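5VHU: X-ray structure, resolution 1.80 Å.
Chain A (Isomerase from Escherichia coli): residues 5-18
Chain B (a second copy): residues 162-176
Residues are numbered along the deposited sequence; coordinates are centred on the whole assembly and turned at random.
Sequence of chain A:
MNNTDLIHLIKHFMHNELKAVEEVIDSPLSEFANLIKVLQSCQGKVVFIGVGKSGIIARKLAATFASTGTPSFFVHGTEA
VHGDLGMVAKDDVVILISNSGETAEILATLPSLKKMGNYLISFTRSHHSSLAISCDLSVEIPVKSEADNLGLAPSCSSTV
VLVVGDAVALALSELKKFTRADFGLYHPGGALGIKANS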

# COMPACT_ATOMS: atom_id res chain seq x y z
N ASP A 5 -31.53 19.80 6.03
CA ASP A 5 -31.81 18.63 5.19
C ASP A 5 -30.51 17.87 4.81
O ASP A 5 -30.56 16.62 4.76
CB ASP A 5 -32.55 19.01 3.91
CG ASP A 5 -34.02 19.32 4.14
OD1 ASP A 5 -34.54 19.10 5.25
OD2 ASP A 5 -34.65 19.81 3.19
N LEU A 6 -29.40 18.60 4.52
CA LEU A 6 -28.06 17.98 4.27
C LEU A 6 -27.64 17.17 5.48
O LEU A 6 -27.18 16.01 5.33
CB LEU A 6 -26.92 19.00 4.00
CG LEU A 6 -26.68 19.79 2.70
CD1 LEU A 6 -25.52 20.79 2.87
CD2 LEU A 6 -26.42 18.90 1.47
N ILE A 7 -27.78 17.77 6.68
CA ILE A 7 -27.44 17.04 7.94
C ILE A 7 -28.25 15.76 8.11
O ILE A 7 -27.69 14.69 8.48
CB ILE A 7 -27.40 17.99 9.20
CG1 ILE A 7 -26.21 18.97 9.06
CG2 ILE A 7 -27.32 17.20 10.51
CD1 ILE A 7 -26.20 20.12 10.08
N HIS A 8 -29.55 15.83 7.81
CA HIS A 8 -30.44 14.67 7.94
C HIS A 8 -30.06 13.61 6.90
O HIS A 8 -30.17 12.41 7.16
CB HIS A 8 -31.96 15.01 7.89
CG HIS A 8 -32.52 15.61 9.18
ND1 HIS A 8 -32.18 15.16 10.45
CD2 HIS A 8 -33.42 16.61 9.37
CE1 HIS A 8 -32.82 15.88 11.36
NE2 HIS A 8 -33.57 16.77 10.73
N LEU A 9 -29.55 14.05 5.76
CA LEU A 9 -29.17 13.09 4.71
C LEU A 9 -27.92 12.32 5.18
O LEU A 9 -27.86 11.08 5.14
CB LEU A 9 -28.94 13.83 3.39
CG LEU A 9 -28.42 13.03 2.20
CD1 LEU A 9 -29.38 11.94 1.76
CD2 LEU A 9 -28.08 13.96 1.05
N ILE A 10 -26.93 13.06 5.68
CA ILE A 10 -25.73 12.43 6.27
C ILE A 10 -26.10 11.45 7.41
O ILE A 10 -25.64 10.32 7.41
CB ILE A 10 -24.71 13.52 6.71
CG1 ILE A 10 -24.18 14.24 5.47
CG2 ILE A 10 -23.62 12.94 7.61
CD1 ILE A 10 -23.57 15.62 5.76
N LYS A 11 -26.93 11.87 8.35
CA LYS A 11 -27.33 10.99 9.44
C LYS A 11 -28.09 9.73 8.96
O LYS A 11 -27.98 8.65 9.56
CB LYS A 11 -28.18 11.79 10.44
CG LYS A 11 -27.32 12.74 11.26
CD LYS A 11 -28.16 13.44 12.33
CE LYS A 11 -27.30 14.42 13.13
NZ LYS A 11 -28.00 14.68 14.43
N HIS A 12 -28.85 9.87 7.88
CA HIS A 12 -29.55 8.71 7.30
C HIS A 12 -28.55 7.60 6.87
O HIS A 12 -28.78 6.40 7.15
CB HIS A 12 -30.40 9.16 6.10
CG HIS A 12 -30.83 8.05 5.18
ND1 HIS A 12 -31.87 7.19 5.47
CD2 HIS A 12 -30.36 7.66 3.96
CE1 HIS A 12 -32.03 6.32 4.48
NE2 HIS A 12 -31.13 6.59 3.55
N PHE A 13 -27.47 7.99 6.21
CA PHE A 13 -26.51 6.96 5.77
C PHE A 13 -25.81 6.37 7.01
O PHE A 13 -25.49 5.16 7.03
CB PHE A 13 -25.50 7.56 4.78
CG PHE A 13 -26.11 7.96 3.48
CD1 PHE A 13 -26.73 7.02 2.67
CD2 PHE A 13 -26.05 9.28 3.06
CE1 PHE A 13 -27.29 7.40 1.42
CE2 PHE A 13 -26.59 9.68 1.81
CZ PHE A 13 -27.23 8.72 1.02
N MET A 14 -25.49 7.23 7.99
CA MET A 14 -24.83 6.77 9.22
C MET A 14 -25.71 5.78 9.94
O MET A 14 -25.26 4.76 10.46
CB MET A 14 -24.50 7.91 10.17
CG MET A 14 -23.46 8.89 9.61
SD MET A 14 -22.95 10.11 10.85
CE MET A 14 -22.06 9.16 12.05
N HIS A 15 -27.00 6.11 9.99
CA HIS A 15 -27.95 5.28 10.66
C HIS A 15 -28.10 3.91 9.98
O HIS A 15 -28.26 2.87 10.69
CB HIS A 15 -29.31 6.00 10.64
CG HIS A 15 -30.36 5.25 11.37
ND1 HIS A 15 -30.34 5.10 12.74
CD2 HIS A 15 -31.40 4.52 10.92
CE1 HIS A 15 -31.34 4.32 13.11
NE2 HIS A 15 -32.02 3.97 12.03
N ASN A 16 -28.03 3.89 8.64
CA ASN A 16 -28.07 2.60 7.91
C ASN A 16 -26.89 1.69 8.31
O ASN A 16 -27.05 0.45 8.47
CB ASN A 16 -28.06 2.75 6.39
CG ASN A 16 -29.39 3.24 5.84
OD1 ASN A 16 -30.39 3.22 6.53
ND2 ASN A 16 -29.41 3.66 4.59
N GLU A 17 -25.71 2.31 8.43
CA GLU A 17 -24.51 1.54 8.95
C GLU A 17 -24.68 1.05 10.39
O GLU A 17 -24.44 -0.12 10.69
CB GLU A 17 -23.20 2.33 8.79
CG GLU A 17 -22.93 2.56 7.31
CD GLU A 17 -21.47 2.85 7.00
OE1 GLU A 17 -20.59 2.67 7.88
OE2 GLU A 17 -21.22 3.24 5.86
N LEU A 18 -25.19 1.91 11.25
CA LEU A 18 -25.48 1.56 12.66
C LEU A 18 -26.42 0.35 12.74
O LEU A 18 -26.19 -0.60 13.49
CB LEU A 18 -26.17 2.74 13.37
CG LEU A 18 -26.30 2.70 14.91
CD1 LEU A 18 -24.92 3.02 15.49
CD2 LEU A 18 -27.30 3.74 15.41
N LEU B 162 -14.74 6.15 9.87
CA LEU B 162 -15.19 5.42 8.68
C LEU B 162 -16.68 5.67 8.38
O LEU B 162 -17.06 5.90 7.24
CB LEU B 162 -14.95 3.91 8.84
CG LEU B 162 -15.44 3.03 7.66
CD1 LEU B 162 -14.70 3.41 6.36
CD2 LEU B 162 -15.21 1.56 8.03
N VAL B 163 -17.49 5.59 9.41
CA VAL B 163 -18.95 5.76 9.23
C VAL B 163 -19.24 7.18 8.77
O VAL B 163 -20.03 7.37 7.82
CB VAL B 163 -19.73 5.41 10.52
CG1 VAL B 163 -21.25 5.73 10.37
CG2 VAL B 163 -19.56 3.92 10.81
N VAL B 164 -18.61 8.15 9.42
CA VAL B 164 -18.83 9.57 9.08
C VAL B 164 -18.40 9.82 7.61
O VAL B 164 -19.19 10.36 6.80
CB VAL B 164 -18.04 10.51 10.03
CG1 VAL B 164 -17.95 11.91 9.41
CG2 VAL B 164 -18.72 10.52 11.38
N GLY B 165 -17.19 9.39 7.25
CA GLY B 165 -16.68 9.55 5.89
C GLY B 165 -17.51 8.85 4.82
O GLY B 165 -17.73 9.43 3.73
N ASP B 166 -17.96 7.61 5.09
CA ASP B 166 -18.84 6.89 4.14
C ASP B 166 -20.12 7.75 3.88
O ASP B 166 -20.57 7.90 2.73
CB ASP B 166 -19.31 5.58 4.69
CG ASP B 166 -18.35 4.45 4.50
OD1 ASP B 166 -17.26 4.62 3.83
OD2 ASP B 166 -18.72 3.32 5.02
N ALA B 167 -20.69 8.28 4.97
CA ALA B 167 -21.95 9.05 4.82
C ALA B 167 -21.73 10.31 4.02
O ALA B 167 -22.59 10.69 3.22
CB ALA B 167 -22.50 9.35 6.19
N VAL B 168 -20.59 10.99 4.25
CA VAL B 168 -20.24 12.20 3.47
C VAL B 168 -20.12 11.80 1.99
O VAL B 168 -20.69 12.47 1.12
CB VAL B 168 -18.95 12.86 3.99
CG1 VAL B 168 -18.49 13.93 3.01
CG2 VAL B 168 -19.28 13.49 5.34
N ALA B 169 -19.40 10.70 1.69
CA ALA B 169 -19.27 10.22 0.31
C ALA B 169 -20.65 9.96 -0.32
O ALA B 169 -20.91 10.39 -1.46
CB ALA B 169 -18.41 8.92 0.29
N LEU B 170 -21.51 9.24 0.40
CA LEU B 170 -22.81 8.85 -0.17
C LEU B 170 -23.72 10.06 -0.35
O LEU B 170 -24.50 10.14 -1.32
CB LEU B 170 -23.50 7.75 0.65
CG LEU B 170 -22.77 6.38 0.65
CD1 LEU B 170 -23.48 5.34 1.53
CD2 LEU B 170 -22.44 5.82 -0.75
N ALA B 171 -23.63 11.03 0.56
CA ALA B 171 -24.39 12.29 0.36
C ALA B 171 -23.90 13.05 -0.89
O ALA B 171 -24.74 13.51 -1.67
CB ALA B 171 -24.32 13.19 1.59
N LEU B 172 -22.57 13.21 -1.06
CA LEU B 172 -22.03 13.91 -2.25
C LEU B 172 -22.52 13.19 -3.50
O LEU B 172 -22.94 13.85 -4.50
CB LEU B 172 -20.49 13.94 -2.23
CG LEU B 172 -19.91 14.88 -1.17
CD1 LEU B 172 -18.40 14.58 -1.11
CD2 LEU B 172 -20.14 16.33 -1.63
N SER B 173 -22.50 11.85 -3.42
CA SER B 173 -22.87 11.01 -4.58
C SER B 173 -24.36 11.24 -4.96
O SER B 173 -24.67 11.50 -6.14
CB SER B 173 -22.65 9.53 -4.27
OG SER B 173 -22.81 8.71 -5.43
N GLU B 174 -25.25 11.13 -3.98
CA GLU B 174 -26.66 11.39 -4.20
C GLU B 174 -26.89 12.80 -4.71
O GLU B 174 -27.64 13.00 -5.68
CB GLU B 174 -27.48 11.10 -2.92
CG GLU B 174 -28.99 11.29 -3.05
CD GLU B 174 -29.78 10.64 -1.90
OE1 GLU B 174 -29.44 9.53 -1.47
OE2 GLU B 174 -30.77 11.23 -1.47
N LEU B 175 -26.24 13.79 -4.09
CA LEU B 175 -26.43 15.19 -4.51
C LEU B 175 -26.01 15.44 -5.95
O LEU B 175 -26.64 16.23 -6.63
CB LEU B 175 -25.77 16.16 -3.54
CG LEU B 175 -26.45 16.13 -2.13
CD1 LEU B 175 -25.51 16.71 -1.08
CD2 LEU B 175 -27.80 16.85 -2.07
N LYS B 176 -24.97 14.79 -6.43
CA LYS B 176 -24.51 15.02 -7.80
C LYS B 176 -25.20 14.12 -8.84
O LYS B 176 -24.78 14.12 -9.98
CB LYS B 176 -23.00 14.90 -7.92
CG LYS B 176 -22.45 13.48 -7.81
CD LYS B 176 -20.94 13.41 -7.75
CE LYS B 176 -20.22 14.13 -8.88
NZ LYS B 176 -18.92 14.63 -8.33

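Helix 5-18 of chain A packs against helix 162-175 of a second copy of the isomerase, their axes approaching to 8.3 Å with 126° between the N-to-C directions, so the helices run obliquely, nearer antiparallel than parallel. Together the two stretches bury 745 Å². The backbones come closest at F13(A) and A167(B), whose CA atoms lie 5.1 Å apart; the alanine, with a single methyl group, takes up little room at this point.

Aromatic packing centres on F13(A), which has the largest covered area of any residue here. Its side chain is a knob seated among A167(B), L170(B), A171(B) and E174(B). L170(B) CB stands 3.6 Å from the centroid of the F13(A) ring and only 2° off the ring normal, a CH-pi contact over one face. At the ring edge, F13(A) CZ meets E174(B) OE1 at 3.4 Å, which sets a carboxylate oxygen near the ring plane, where the aromatic hydrogens carry slight positive charge. F13(A) CB also rests 3.8 Å from A167(B) CB, so the base of the knob is packed as well as its tip.

Apolar contacts extend from this centre along both helices. The methyl of A167(B) is shared: M14(A) CG lies 3.6 Å from A167(B) CB, and I10(A) CG2 lies 4.0 Å from the same atom. I10(A) O is closer still to A167(B) CB, at 3.5 Å, so the methyl reaches the backbone of the facing helix. One turn on, A171(B) CB receives L9(A) CD2 at 3.9 Å and I10(A) CG1 at 4.0 Å. Toward the C-terminal end of the chain B helix, L6(A) CD2 touches L175(B) CD1 at 3.5 Å; the CA-to-CB bond of L6(A) points sideways, but the end of the side chain comes nearer. M14(A) behaves likewise: with chi3 in p, its CE reaches V164(B) CG2 at 3.7 Å and V163(B) CG1 at 3.9 Å.

Polar groups meet where E17(A) faces the start of the chain B stretch. E17(A) OE2 and D166(B) OD2 are 2.6 Å apart, very short for two carboxylate oxygens; an acid group probably holds a proton here, although the geometry does not settle the matter. E17(A) OE1, hydrogen-bonded elsewhere in the structure, also lies 3.3 Å from V163(B) CG2. Otherwise the contact is chiefly one of apolar packing, with no clear hydrogen bond between the two helices.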